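Local coordinates for catabolite control protein A (Lactococcus lactis, PDB 2O20) that probably acts as a global DNA-binding regulator of transcription in carbon catabolite repression and activation, at residues Asp163-Ala168 and Tyr202-Leu207; Tyr169-Lys174 and Glu270-Ala275; Arg234-Gly239 and Ser256-Lys261. The protein carries 1 engineered substitution. One frame throughout, in Å; residues are numbered along the deposited sequence.

Interaction 1. Residues Asp163-Ala168 and Tyr202-Leu207; sequences DYHLAA and YQEALL
His165 and Glu204 meet across two neighbouring helices, 164-177 and 193-208, which flank strand 183-186 in the sequence and lie on the same face of the C-terminal parallel sheet in the periplasmic-binding-protein-like core of this LacI-family regulator. Their side chains cross at about a right angle. The carboxylate comes to the edge of the imidazole, with OE1 in the ring plane, while its own plane is turned 63° from that of the ring. NE2 of His165 gives Glu204 OE1 a weak hydrogen bond, 3.2 Å long and bent to 123° at the hydrogen. Alongside it, CE1 of His165 is 3.5 Å from Glu204 OE2. Both hold CG anti to the backbone nitrogen (chi1 173° in His165), which carries both groups out from their helices until they meet. With an alanine in place of Glu204, the histidine edge would probably lose its acceptor and the ring would be freer to turn. A turn along the first helix from His165, and just before Glu204 on the second, the backbones draw close, the CA atoms of Ala168 and Tyr202 being 5.4 Å apart. Tyr202 leads its ring away toward the sheet, where its OH bonds Ile183 O and the ring meets Tyr185 edge to face. The small side chain of Ala168 packs at this approach, its CB 4.1 Å from Tyr202 N.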
loop_
_atom_site.group_PDB
_atom_site.type_symbol
_atom_site.label_atom_id
_atom_site.label_comp_id
_atom_site.label_asym_id
_atom_site.label_seq_id
_atom_site.Cartn_x
_atom_site.Cartn_y
_atom_site.Cartn_z
ATOM N N ASP D 163 7.592 7.519 -20.585
ATOM C CA ASP D 163 8.153 8.751 -21.149
ATOM C C ASP D 163 7.727 9.911 -20.212
ATOM O O ASP D 163 6.637 10.456 -20.322
ATOM C CB ASP D 163 7.662 8.942 -22.610
ATOM C CG ASP D 163 8.241 10.172 -23.277
ATOM O OD1 ASP D 163 8.819 11.018 -22.581
ATOM O OD2 ASP D 163 8.134 10.299 -24.524
ATOM N N TYR D 164 8.593 10.244 -19.257
ATOM C CA TYR D 164 8.257 11.289 -18.248
ATOM C C TYR D 164 8.093 12.703 -18.840
ATOM O O TYR D 164 7.295 13.533 -18.346
ATOM C CB TYR D 164 9.316 11.313 -17.149
ATOM C CG TYR D 164 9.494 9.986 -16.435
ATOM C CD1 TYR D 164 8.513 9.497 -15.570
ATOM C CD2 TYR D 164 10.637 9.234 -16.608
ATOM C CE1 TYR D 164 8.670 8.301 -14.918
ATOM C CE2 TYR D 164 10.799 8.008 -15.943
ATOM C CZ TYR D 164 9.812 7.560 -15.097
ATOM O OH TYR D 164 9.951 6.351 -14.430
ATOM N N HIS D 165 8.862 12.980 -19.881
ATOM C CA HIS D 165 8.776 14.250 -20.609
ATOM C C HIS D 165 7.362 14.443 -21.187
ATOM O O HIS D 165 6.675 15.427 -20.908
ATOM C CB HIS D 165 9.824 14.257 -21.715
ATOM C CG HIS D 165 9.735 15.435 -22.627
ATOM N ND1 HIS D 165 8.838 15.499 -23.675
ATOM C CD2 HIS D 165 10.438 16.583 -22.669
ATOM C CE1 HIS D 165 8.990 16.643 -24.314
ATOM N NE2 HIS D 165 9.963 17.315 -23.731
ATOM N N LEU D 166 6.914 13.461 -21.939
ATOM C CA LEU D 166 5.596 13.520 -22.564
ATOM C C LEU D 166 4.471 13.584 -21.516
ATOM O O LEU D 166 3.527 14.373 -21.665
ATOM C CB LEU D 166 5.420 12.335 -23.546
ATOM C CG LEU D 166 4.085 12.194 -24.273
ATOM C CD1 LEU D 166 3.865 13.387 -25.194
ATOM C CD2 LEU D 166 4.062 10.887 -25.042
ATOM N N ALA D 167 4.544 12.754 -20.478
ATOM C CA ALA D 167 3.553 12.797 -19.390
ATOM C C ALA D 167 3.485 14.172 -18.705
ATOM O O ALA D 167 2.404 14.681 -18.440
ATOM C CB ALA D 167 3.832 11.683 -18.365
ATOM N N ALA D 168 4.642 14.765 -18.429
ATOM C CA ALA D 168 4.717 16.097 -17.802
ATOM C C ALA D 168 4.203 17.200 -18.763
ATOM O O ALA D 168 3.517 18.123 -18.327
ATOM C CB ALA D 168 6.148 16.393 -17.329
ATOM N N TYR D 202 7.293 20.075 -18.818
ATOM C CA TYR D 202 6.590 21.185 -18.148
ATOM C C TYR D 202 6.864 22.558 -18.795
ATOM O O TYR D 202 5.938 23.323 -19.086
ATOM C CB TYR D 202 7.001 21.167 -16.660
ATOM C CG TYR D 202 6.609 22.341 -15.769
ATOM C CD1 TYR D 202 5.279 22.579 -15.404
ATOM C CD2 TYR D 202 7.589 23.170 -15.239
ATOM C CE1 TYR D 202 4.934 23.640 -14.544
ATOM C CE2 TYR D 202 7.265 24.209 -14.350
ATOM C CZ TYR D 202 5.940 24.447 -14.030
ATOM O OH TYR D 202 5.659 25.491 -13.195
ATOM N N GLN D 203 8.138 22.849 -18.991
ATOM C CA GLN D 203 8.576 24.092 -19.612
ATOM C C GLN D 203 8.138 24.265 -21.063
ATOM O O GLN D 203 7.785 25.381 -21.475
ATOM C CB GLN D 203 10.097 24.212 -19.520
ATOM C CG GLN D 203 10.602 24.543 -18.108
ATOM C CD GLN D 203 12.093 24.279 -17.977
ATOM O OE1 GLN D 203 12.693 23.591 -18.821
ATOM N NE2 GLN D 203 12.697 24.812 -16.937
ATOM N N GLU D 204 8.181 23.172 -21.819
ATOM C CA GLU D 204 7.669 23.109 -23.186
ATOM C C GLU D 204 6.186 23.509 -23.255
ATOM O O GLU D 204 5.794 24.308 -24.096
ATOM C CB GLU D 204 7.856 21.680 -23.676
ATOM C CG GLU D 204 7.498 21.383 -25.120
ATOM C CD GLU D 204 7.870 19.958 -25.503
ATOM O OE1 GLU D 204 9.095 19.678 -25.628
ATOM O OE2 GLU D 204 6.953 19.114 -25.672
ATOM N N ALA D 205 5.367 22.966 -22.351
ATOM C CA ALA D 205 3.948 23.334 -22.289
ATOM C C ALA D 205 3.746 24.831 -21.977
ATOM O O ALA D 205 2.954 25.501 -22.648
ATOM C CB ALA D 205 3.202 22.449 -21.289
ATOM N N LEU D 206 4.465 25.360 -20.987
ATOM C CA LEU D 206 4.343 26.786 -20.609
ATOM C C LEU D 206 4.712 27.714 -21.786
ATOM O O LEU D 206 3.988 28.650 -22.094
ATOM C CB LEU D 206 5.230 27.127 -19.406
ATOM C CG LEU D 206 4.909 26.401 -18.079
ATOM C CD1 LEU D 206 5.771 26.932 -16.949
ATOM C CD2 LEU D 206 3.433 26.528 -17.698
ATOM N N LEU D 207 5.867 27.454 -22.376
ATOM C CA LEU D 207 6.355 28.163 -23.578
ATOM C C LEU D 207 5.357 28.277 -24.735
ATOM O O LEU D 207 5.221 29.339 -25.364
ATOM C CB LEU D 207 7.570 27.430 -24.095
ATOM C CG LEU D 207 8.923 27.990 -23.708
ATOM C CD1 LEU D 207 10.014 26.915 -23.817
ATOM C CD2 LEU D 207 9.211 29.089 -24.675
#

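Interaction 2. Residues Tyr169-Lys174 and Glu270-Ala275; sequences YQSTKK and EIISGA
Ser171 OG is gripped from two directions where helix 164-177 packs over Ile272 of strand 270-272. It hydrogen-bonds the carbonyl oxygen of Ala167 one turn back in its own helix, and it accepts a hydrogen bond from a water 2.9 Å from OG. That water gives its second hydrogen to Ser273 O at 3.1 Å, so it bridges the helix to the residue that follows Ile272. A second water links Glu270 OE1 to Lys174 O, weakly at the lysine end.

The apolar part of the contact is built on Ile272, whose two branches go to different places. CG2 lies 3.9 Å from Ser171 OG. The other branch, with CG1 anti to the carbonyl carbon (chi1 -57°), reaches up to the helix backbone and brings CD1 to 3.4 Å from Ser171 O. Against the same methyl lies the aliphatic run of Lys174, whose CD is 4.0 Å from Ile272 CD1. Lys174 crosses the isoleucine obliquely with its methylenes, then bends at chi4 (72°) and takes NZ on to Ser327 OG. Its amino group therefore passes by Glu270, with NZ 6.7 Å from OE1. Glu270 OE2 forms a salt bridge with Lys332, which probably offsets its charge, and also bonds Asn180 and Ser178.

This is the alpha/beta layering of a Rossmann-like subdomain, helix over parallel sheet. No direct hydrogen bond joins the two segments: methyl and methylene packing does the holding, while the buried Ser171 hydroxyl pairs with Ala167 O and, with the Ser273 carbonyl, shares a water.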
loop_
_atom_site.group_PDB
_atom_site.type_symbol
_atom_site.label_atom_id
_atom_site.label_comp_id
_atom_site.label_asym_id
_atom_site.label_seq_id
_atom_site.Cartn_x
_atom_site.Cartn_y
_atom_site.Cartn_z
ATOM N N TYR D 169 4.502 17.087 -20.059
ATOM C CA TYR D 169 3.956 17.987 -21.084
ATOM C C TYR D 169 2.424 17.902 -21.167
ATOM O O TYR D 169 1.767 18.928 -21.083
ATOM C CB TYR D 169 4.584 17.698 -22.472
ATOM C CG TYR D 169 3.977 18.499 -23.606
ATOM C CD1 TYR D 169 4.372 19.818 -23.850
ATOM C CD2 TYR D 169 3.003 17.934 -24.436
ATOM C CE1 TYR D 169 3.817 20.553 -24.899
ATOM C CE2 TYR D 169 2.453 18.639 -25.494
ATOM C CZ TYR D 169 2.852 19.960 -25.716
ATOM O OH TYR D 169 2.295 20.660 -26.761
ATOM N N GLN D 170 1.872 16.689 -21.295
ATOM C CA GLN D 170 0.410 16.490 -21.411
ATOM C C GLN D 170 -0.324 16.945 -20.120
ATOM O O GLN D 170 -1.387 17.542 -20.188
ATOM C CB GLN D 170 0.070 15.027 -21.680
ATOM C CG GLN D 170 0.434 14.534 -23.077
ATOM C CD GLN D 170 0.463 13.024 -23.165
ATOM O OE1 GLN D 170 0.388 12.330 -22.151
ATOM N NE2 GLN D 170 0.591 12.504 -24.391
ATOM N N SER D 171 0.264 16.668 -18.954
ATOM C CA SER D 171 -0.312 17.086 -17.677
ATOM C C SER D 171 -0.395 18.620 -17.557
ATOM O O SER D 171 -1.446 19.199 -17.166
ATOM C CB SER D 171 0.523 16.510 -16.502
ATOM O OG SER D 171 0.463 15.114 -16.490
ATOM N N THR D 172 0.720 19.280 -17.854
ATOM C CA THR D 172 0.791 20.746 -17.791
ATOM C C THR D 172 -0.194 21.375 -18.797
ATOM O O THR D 172 -0.942 22.272 -18.440
ATOM C CB THR D 172 2.230 21.238 -18.017
ATOM O OG1 THR D 172 3.107 20.567 -17.094
ATOM C CG2 THR D 172 2.339 22.775 -17.877
ATOM N N LYS D 173 -0.223 20.866 -20.038
ATOM C CA LYS D 173 -1.149 21.362 -21.057
ATOM C C LYS D 173 -2.621 21.215 -20.677
ATOM O O LYS D 173 -3.431 22.073 -20.972
ATOM C CB LYS D 173 -0.882 20.635 -22.401
ATOM C CG LYS D 173 -1.486 21.280 -23.604
ATOM C CD LYS D 173 -1.069 20.525 -24.899
ATOM C CE LYS D 173 -1.488 21.267 -26.139
ATOM N NZ LYS D 173 -0.898 20.604 -27.332
ATOM N N LYS D 174 -2.972 20.124 -20.002
ATOM C CA LYS D 174 -4.322 19.936 -19.517
ATOM C C LYS D 174 -4.744 21.054 -18.546
ATOM O O LYS D 174 -5.875 21.535 -18.588
ATOM C CB LYS D 174 -4.423 18.566 -18.835
ATOM C CG LYS D 174 -5.798 18.224 -18.339
ATOM C CD LYS D 174 -5.921 16.748 -17.995
ATOM C CE LYS D 174 -7.186 16.482 -17.260
ATOM N NZ LYS D 174 -8.367 16.595 -18.152
ATOM N N GLU D 270 -6.667 22.764 -8.823
ATOM C CA GLU D 270 -6.686 21.507 -9.574
ATOM C C GLU D 270 -5.368 20.760 -9.380
ATOM O O GLU D 270 -4.321 21.372 -9.242
ATOM C CB GLU D 270 -6.872 21.765 -11.058
ATOM C CG GLU D 270 -8.155 22.501 -11.468
ATOM C CD GLU D 270 -8.316 22.567 -12.973
ATOM O OE1 GLU D 270 -8.436 21.513 -13.628
ATOM O OE2 GLU D 270 -8.272 23.702 -13.523
ATOM N N ILE D 271 -5.451 19.435 -9.337
ATOM C CA ILE D 271 -4.298 18.571 -9.083
ATOM C C ILE D 271 -4.274 17.392 -10.094
ATOM O O ILE D 271 -5.285 16.745 -10.345
ATOM C CB ILE D 271 -4.305 17.984 -7.643
ATOM C CG1 ILE D 271 -4.319 19.101 -6.599
ATOM C CG2 ILE D 271 -3.075 17.076 -7.412
ATOM C CD1 ILE D 271 -4.534 18.622 -5.164
ATOM N N ILE D 272 -3.088 17.122 -10.633
ATOM C CA ILE D 272 -2.859 15.931 -11.458
ATOM C C ILE D 272 -1.677 15.179 -10.837
ATOM O O ILE D 272 -0.617 15.751 -10.628
ATOM C CB ILE D 272 -2.567 16.296 -12.953
ATOM C CG1 ILE D 272 -3.713 17.126 -13.537
ATOM C CG2 ILE D 272 -2.345 14.972 -13.776
ATOM C CD1 ILE D 272 -3.502 17.602 -14.981
ATOM N N SER D 273 -1.894 13.920 -10.492
ATOM C CA SER D 273 -0.869 13.041 -9.944
ATOM C C SER D 273 -0.064 12.276 -11.024
ATOM O O SER D 273 -0.339 12.350 -12.216
ATOM C CB SER D 273 -1.531 12.055 -8.955
ATOM O OG SER D 273 -0.553 11.396 -8.155
ATOM N N GLY D 274 0.945 11.552 -10.564
ATOM C CA GLY D 274 1.968 11.015 -11.419
ATOM C C GLY D 274 1.912 9.565 -11.888
ATOM O O GLY D 274 2.565 9.258 -12.895
ATOM N N ALA D 275 1.191 8.671 -11.206
ATOM C CA ALA D 275 1.200 7.225 -11.584
ATOM C C ALA D 275 -0.090 6.392 -11.478
ATOM O O ALA D 275 -0.190 5.304 -12.094
ATOM C CB ALA D 275 2.344 6.484 -10.819
HETATM O O HOH W 1 1.605 13.985 -14.028
HETATM O O HOH W 2 -7.552 20.693 -15.854
#

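Interaction 3. Residues Arg234-Gly239 and Ser256-Lys261; sequences RLLERG and SAMMDK. With SO4 (sulfate ion), chain K.
Leu236 and Met258 supply the apolar part of this helix-helix contact, reaching toward each other tip to tip from helices 225-237 and 248-260. The methionine does so by bending at chi2 (-59°), which swings its thioether over to the leucine: CE is 4.1 Å from Leu236 CG, and SD lies equally far from Leu236 CD1. Lys261 adds its aliphatic chain at the margin, CD standing 4.5 Å from Leu236 CD1.

The polar interactions gather at the outer side. Lys261 bends at chi4, and its NZ donates to O2 of a sulfate ion at 2.9 Å while also forming a salt bridge with Glu233. Arg234 NH2 comes within 3.2 Å of sulfate O3, set obliquely to the guanidinium, so basic side chains from both segments approach one anion, which probably came from the crystallisation liquor. Arg234 also belongs to a salt-bridge network within its own segment. Glu237 OE2 takes NH1 of Arg234 in a weak bond of 3.0 Å and, through its anti lone pair, NH1 of Arg238 at 2.9 Å, with OE2 sitting 21° out of the Arg238 guanidinium plane. Asp260 forms a salt bridge with Arg329 of the second subunit.

Backbone bonds finish the first helix with a Schellman motif, in which Gly239 takes the positive phi (74°). Both helices cover the same face of the C-terminal sheet, with strand 242-245 joining them in sequence. Phe269 touches both Leu235 and Met258, and Leu235 turns inward onto Ala184 and Ile186 of strand 183-186.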
loop_
_atom_site.group_PDB
_atom_site.type_symbol
_atom_site.label_atom_id
_atom_site.label_comp_id
_atom_site.label_asym_id
_atom_site.label_seq_id
_atom_site.Cartn_x
_atom_site.Cartn_y
_atom_site.Cartn_z
ATOM N N ARG D 234 2.153 26.710 0.928
ATOM C CA ARG D 234 3.272 27.281 0.177
ATOM C C ARG D 234 2.866 27.598 -1.261
ATOM O O ARG D 234 3.258 28.598 -1.796
ATOM C CB ARG D 234 4.488 26.350 0.178
ATOM C CG ARG D 234 4.986 25.966 1.557
ATOM C CD ARG D 234 5.471 27.178 2.355
ATOM N NE ARG D 234 4.923 27.016 3.695
ATOM C CZ ARG D 234 3.907 27.676 4.230
ATOM N NH1 ARG D 234 3.315 28.698 3.621
ATOM N NH2 ARG D 234 3.531 27.330 5.438
ATOM N N LEU D 235 2.067 26.717 -1.858
ATOM C CA LEU D 235 1.534 26.915 -3.194
ATOM C C LEU D 235 0.516 28.068 -3.205
ATOM O O LEU D 235 0.562 28.928 -4.066
ATOM C CB LEU D 235 0.912 25.622 -3.717
ATOM C CG LEU D 235 1.901 24.650 -4.428
ATOM C CD1 LEU D 235 2.880 24.032 -3.485
ATOM C CD2 LEU D 235 1.185 23.555 -5.177
ATOM N N LEU D 236 -0.407 28.056 -2.243
ATOM C CA LEU D 236 -1.440 29.102 -2.137
ATOM C C LEU D 236 -0.807 30.477 -1.977
ATOM O O LEU D 236 -1.255 31.424 -2.669
ATOM C CB LEU D 236 -2.436 28.852 -0.996
ATOM C CG LEU D 236 -3.323 27.591 -1.143
ATOM C CD1 LEU D 236 -4.120 27.318 0.060
ATOM C CD2 LEU D 236 -4.244 27.736 -2.360
ATOM N N GLU D 237 0.245 30.585 -1.146
ATOM C CA GLU D 237 0.857 31.875 -0.869
ATOM C C GLU D 237 1.545 32.485 -2.082
ATOM O O GLU D 237 1.585 33.696 -2.243
ATOM C CB GLU D 237 1.762 31.841 0.362
ATOM C CG GLU D 237 3.218 31.584 0.236
ATOM C CD GLU D 237 3.854 31.172 1.606
ATOM O OE1 GLU D 237 3.369 31.608 2.697
ATOM O OE2 GLU D 237 4.822 30.368 1.580
ATOM N N ARG D 238 2.028 31.617 -2.959
ATOM C CA ARG D 238 2.571 32.065 -4.234
ATOM C C ARG D 238 1.524 32.256 -5.348
ATOM O O ARG D 238 1.885 32.635 -6.468
ATOM C CB ARG D 238 3.671 31.086 -4.636
ATOM C CG ARG D 238 4.779 31.082 -3.577
ATOM C CD ARG D 238 6.066 30.415 -4.076
ATOM N NE ARG D 238 6.909 29.647 -3.122
ATOM C CZ ARG D 238 6.658 29.281 -1.842
ATOM N NH1 ARG D 238 5.589 29.667 -1.149
ATOM N NH2 ARG D 238 7.562 28.523 -1.201
ATOM N N GLY D 239 0.242 32.037 -5.049
ATOM C CA GLY D 239 -0.846 32.185 -6.033
ATOM C C GLY D 239 -0.962 31.092 -7.093
ATOM O O GLY D 239 -1.623 31.279 -8.118
ATOM N N SER D 256 -5.517 16.308 0.340
ATOM C CA SER D 256 -5.991 16.254 1.707
ATOM C C SER D 256 -5.944 17.630 2.355
ATOM O O SER D 256 -6.888 18.052 3.043
ATOM C CB SER D 256 -5.173 15.259 2.598
ATOM O OG SER D 256 -5.545 13.902 2.358
ATOM N N ALA D 257 -4.817 18.288 2.196
ATOM C CA ALA D 257 -4.632 19.611 2.822
ATOM C C ALA D 257 -5.516 20.705 2.205
ATOM O O ALA D 257 -6.090 21.516 2.945
ATOM C CB ALA D 257 -3.165 19.981 2.800
ATOM N N MET D 258 -5.648 20.734 0.873
ATOM C CA MET D 258 -6.575 21.644 0.203
ATOM C C MET D 258 -7.991 21.449 0.723
ATOM O O MET D 258 -8.653 22.412 1.106
ATOM C CB MET D 258 -6.529 21.477 -1.320
ATOM C CG MET D 258 -5.188 21.872 -1.952
ATOM S SD MET D 258 -4.793 23.609 -1.595
ATOM C CE MET D 258 -3.217 23.725 -2.449
ATOM N N MET D 259 -8.442 20.192 0.803
ATOM C CA MET D 259 -9.771 19.903 1.354
ATOM C C MET D 259 -9.933 20.279 2.856
ATOM O O MET D 259 -10.967 20.811 3.253
ATOM C CB MET D 259 -10.167 18.444 1.123
ATOM C CG MET D 259 -10.169 17.962 -0.324
ATOM S SD MET D 259 -11.303 18.939 -1.399
ATOM C CE MET D 259 -12.864 18.578 -0.674
ATOM N N ASP D 260 -8.891 20.039 3.658
ATOM C CA ASP D 260 -8.876 20.392 5.096
ATOM C C ASP D 260 -9.059 21.919 5.327
ATOM O O ASP D 260 -9.734 22.332 6.288
ATOM C CB ASP D 260 -7.550 19.863 5.678
ATOM C CG ASP D 260 -7.468 19.946 7.214
ATOM O OD1 ASP D 260 -6.422 20.421 7.721
ATOM O OD2 ASP D 260 -8.444 19.605 7.868
ATOM N N LYS D 261 -8.538 22.706 4.394
ATOM C CA LYS D 261 -8.550 24.179 4.410
ATOM C C LYS D 261 -9.790 24.812 3.739
ATOM O O LYS D 261 -9.930 26.067 3.734
ATOM C CB LYS D 261 -7.289 24.669 3.697
ATOM C CG LYS D 261 -5.994 24.356 4.412
ATOM C CD LYS D 261 -4.717 24.551 3.551
ATOM C CE LYS D 261 -3.510 24.279 4.486
ATOM N NZ LYS D 261 -3.246 25.467 5.341
HETATM S S SO4 K . 0.073 25.490 7.290
HETATM O O1 SO4 K . -0.302 26.880 7.027
HETATM O O2 SO4 K . -0.773 24.523 6.579
HETATM O O3 SO4 K . 1.460 25.416 6.898
HETATM O O4 SO4 K . -0.100 25.146 8.709
#

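In the fold
From the N terminus, helix 164-177 comes first and serves two contacts in succession. Its opening turn, in interaction 1, closes a loop through strand 183-186 to helix 193-208. Its next turns wait for strand 270-272, so interaction 2 crosses interaction 1 along the chain, and the two touch in space, with Ala205 packed on Thr172 and their centres about 9 Å apart. Interaction 3 falls wholly within the span of interaction 2, linking helices 225-237 and 248-260; its centre is about 17 Å from that of interaction 2. Together they bind helix to helix on either face of the C-terminal sheet, and helix to sheet at strand 270-272.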